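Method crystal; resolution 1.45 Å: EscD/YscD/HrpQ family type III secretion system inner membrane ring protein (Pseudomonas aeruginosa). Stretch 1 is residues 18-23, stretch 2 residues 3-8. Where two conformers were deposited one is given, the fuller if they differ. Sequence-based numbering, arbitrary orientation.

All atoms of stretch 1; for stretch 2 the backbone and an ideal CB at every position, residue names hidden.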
# COMPACT_ATOMS: atom_id res chain seq x y z
N GLU A 18 5.41 -7.96 -8.50
CA GLU A 18 5.81 -8.46 -7.19
C GLU A 18 7.29 -8.18 -6.98
O GLU A 18 8.09 -8.32 -7.90
CB GLU A 18 5.56 -9.97 -7.06
CG GLU A 18 4.08 -10.32 -7.13
CD GLU A 18 3.80 -11.82 -7.01
OE1 GLU A 18 4.70 -12.57 -6.58
OE2 GLU A 18 2.68 -12.24 -7.35
N VAL A 19 7.65 -7.75 -5.78
CA VAL A 19 9.01 -7.33 -5.48
C VAL A 19 9.37 -7.81 -4.08
O VAL A 19 8.56 -7.68 -3.15
CB VAL A 19 9.16 -5.80 -5.56
CG1 VAL A 19 10.64 -5.39 -5.36
CG2 VAL A 19 8.67 -5.26 -6.88
N SER A 20 10.56 -8.34 -3.90
CA SER A 20 11.10 -8.70 -2.60
C SER A 20 11.81 -7.50 -1.98
O SER A 20 12.47 -6.73 -2.68
CB SER A 20 12.10 -9.84 -2.73
OG SER A 20 11.49 -11.01 -3.26
N LEU A 21 11.67 -7.34 -0.67
CA LEU A 21 12.14 -6.17 0.05
C LEU A 21 13.10 -6.59 1.14
O LEU A 21 12.77 -7.46 1.97
CB LEU A 21 10.97 -5.43 0.71
CG LEU A 21 9.85 -4.99 -0.22
CD1 LEU A 21 8.75 -4.33 0.62
CD2 LEU A 21 10.30 -4.09 -1.35
N GLY A 22 14.26 -5.96 1.18
CA GLY A 22 15.18 -6.08 2.28
C GLY A 22 14.81 -5.13 3.41
O GLY A 22 13.73 -4.53 3.44
N GLU A 23 15.73 -5.00 4.37
CA GLU A 23 15.51 -4.17 5.55
C GLU A 23 15.88 -2.73 5.25
O GLU A 23 16.95 -2.46 4.69
CB GLU A 23 16.34 -4.69 6.72
CG GLU A 23 15.85 -6.02 7.30
CD GLU A 23 16.43 -6.30 8.68
OE1 GLU A 23 17.67 -6.39 8.80
OE2 GLU A 23 15.64 -6.42 9.65
N UNK A 3 15.66 -12.18 1.67
CA UNK A 3 14.97 -10.91 2.02
C UNK A 3 13.78 -11.19 2.92
O UNK A 3 13.41 -12.34 3.11
CB UNK A 3 14.51 -10.17 0.76
N UNK A 4 13.19 -10.12 3.47
CA UNK A 4 12.32 -10.20 4.63
C UNK A 4 10.84 -10.34 4.27
O UNK A 4 10.09 -11.09 4.91
CB UNK A 4 12.52 -8.96 5.50
N UNK A 5 10.40 -9.59 3.27
CA UNK A 5 9.00 -9.52 2.90
C UNK A 5 8.92 -9.35 1.39
O UNK A 5 9.89 -8.97 0.75
CB UNK A 5 8.29 -8.38 3.63
N UNK A 6 7.76 -9.62 0.84
CA UNK A 6 7.49 -9.31 -0.56
C UNK A 6 6.19 -8.53 -0.68
O UNK A 6 5.27 -8.69 0.13
CB UNK A 6 7.43 -10.59 -1.40
N UNK A 7 6.12 -7.68 -1.69
CA UNK A 7 4.98 -6.82 -1.95
C UNK A 7 4.39 -7.15 -3.31
O UNK A 7 5.14 -7.47 -4.25
CB UNK A 7 5.38 -5.35 -1.88
N UNK A 8 3.07 -7.11 -3.42
CA UNK A 8 2.35 -7.27 -4.68
C UNK A 8 1.46 -6.06 -4.90
O UNK A 8 0.79 -5.60 -3.97
CB UNK A 8 1.52 -8.56 -4.69

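The two strands run antiparallel, so side chains alternate between the face carrying Glu18 and Ser20 and the face carrying Val19 and Leu21; the backbone sets the register before any side chain is chosen.

Position 3 lies before the paired strand, its CB directed toward stretch 1, 3.4 Å from Leu21 O and 4.3 Å from Ser20 CB. The neighbours are main chain and a small serine, and nothing charged asks for a partner. A flexible, mostly apolar chain able to lie along the backbone would suit. Met3 does this: its SD rests 3.6 Å from Ser20 CB and 3.8 Å from Gly22 N, covering the backbone as it leaves the strand.

Position 4 also points toward stretch 1, with its CB 3.8 Å from Leu21 O. Its psi of -41° departs from the extended values that follow, a local kink. Small residues fit comfortably, though a longer polar one could also reach along Glu23. The deposited Ala4 contributes chiefly through its backbone: N donates to Leu21 O at 3.1 Å.

Position 5 pairs with Leu21 on the leucine face, but its CB is 4.9 Å from Leu21 O, so stretch 1 restricts it little and many residues, beta-branched or aromatic, would serve. It is Trp5, whose ring leads away. The main chain holds the pair: Leu21 N donates to Trp5 O at 2.8 Å, while Trp5 N gives a weak bond to Leu21 O at 3.4 Å.

Position 6 faces the side of Ser20 and Glu18, its CB 3.6 Å from Val19 O. With a carboxylate on this face, a long polar or basic chain is attractive, and threonine would also be plausible. Lys6 extends away, yet one water links it to the glutamate, accepting from Lys6 NZ and donating to Glu18 OE1, both at 2.8 Å.

Position 7 turns to the face of Val19 and Leu21, where its CB is 4.3 Å from Leu21 CD1. Valine, isoleucine or leucine would suit. Ile7 sets CG2 against both, 3.9 Å from Val19 CB and 4.2 Å from Leu21 CD1. Beneath, Ile7 N donates to Val19 O at 2.8 Å and Val19 N to Ile7 O at 3.0 Å.

Position 8 shares its face with Glu18, whose CG is 4.0 Å from the CB. Lysine or arginine would answer the acid; a polar residue would be tolerated. Arg8, extended throughout, forms a salt bridge, NH1 lying 3.5 Å from Glu18 OE2.

Stretch 2 3-8: MAWKIR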
# COMPACT_ATOMS: atom_id res chain seq x y z
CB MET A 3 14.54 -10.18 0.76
CG MET A 3 15.73 -9.59 0.04
SD MET A 3 15.26 -8.64 -1.39
CE MET A 3 16.77 -7.73 -1.70
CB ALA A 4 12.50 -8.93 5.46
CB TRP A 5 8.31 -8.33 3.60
CG TRP A 5 8.38 -8.44 5.10
CD1 TRP A 5 9.29 -7.85 5.93
CD2 TRP A 5 7.53 -9.21 5.94
NE1 TRP A 5 9.05 -8.21 7.22
CE2 TRP A 5 7.97 -9.05 7.26
CE3 TRP A 5 6.43 -10.03 5.69
CZ2 TRP A 5 7.34 -9.68 8.34
CZ3 TRP A 5 5.81 -10.66 6.76
CH2 TRP A 5 6.28 -10.48 8.07
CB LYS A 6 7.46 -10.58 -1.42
CG LYS A 6 6.51 -11.65 -0.93
CD LYS A 6 6.57 -12.88 -1.85
CE LYS A 6 5.51 -13.86 -1.43
NZ LYS A 6 5.57 -15.14 -2.22
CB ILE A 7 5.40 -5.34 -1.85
CG1 ILE A 7 4.23 -4.41 -2.11
CG2 ILE A 7 6.52 -5.02 -2.82
CD1 ILE A 7 4.46 -3.01 -1.50
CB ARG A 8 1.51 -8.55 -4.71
CG ARG A 8 0.76 -8.70 -6.03
CD ARG A 8 0.33 -10.12 -6.29
NE ARG A 8 -0.62 -10.14 -7.40
CZ ARG A 8 -1.15 -11.23 -7.92
NH1 ARG A 8 -0.81 -12.43 -7.45
NH2 ARG A 8 -2.01 -11.12 -8.92
O HOH W 1 4.85 -14.84 -4.94
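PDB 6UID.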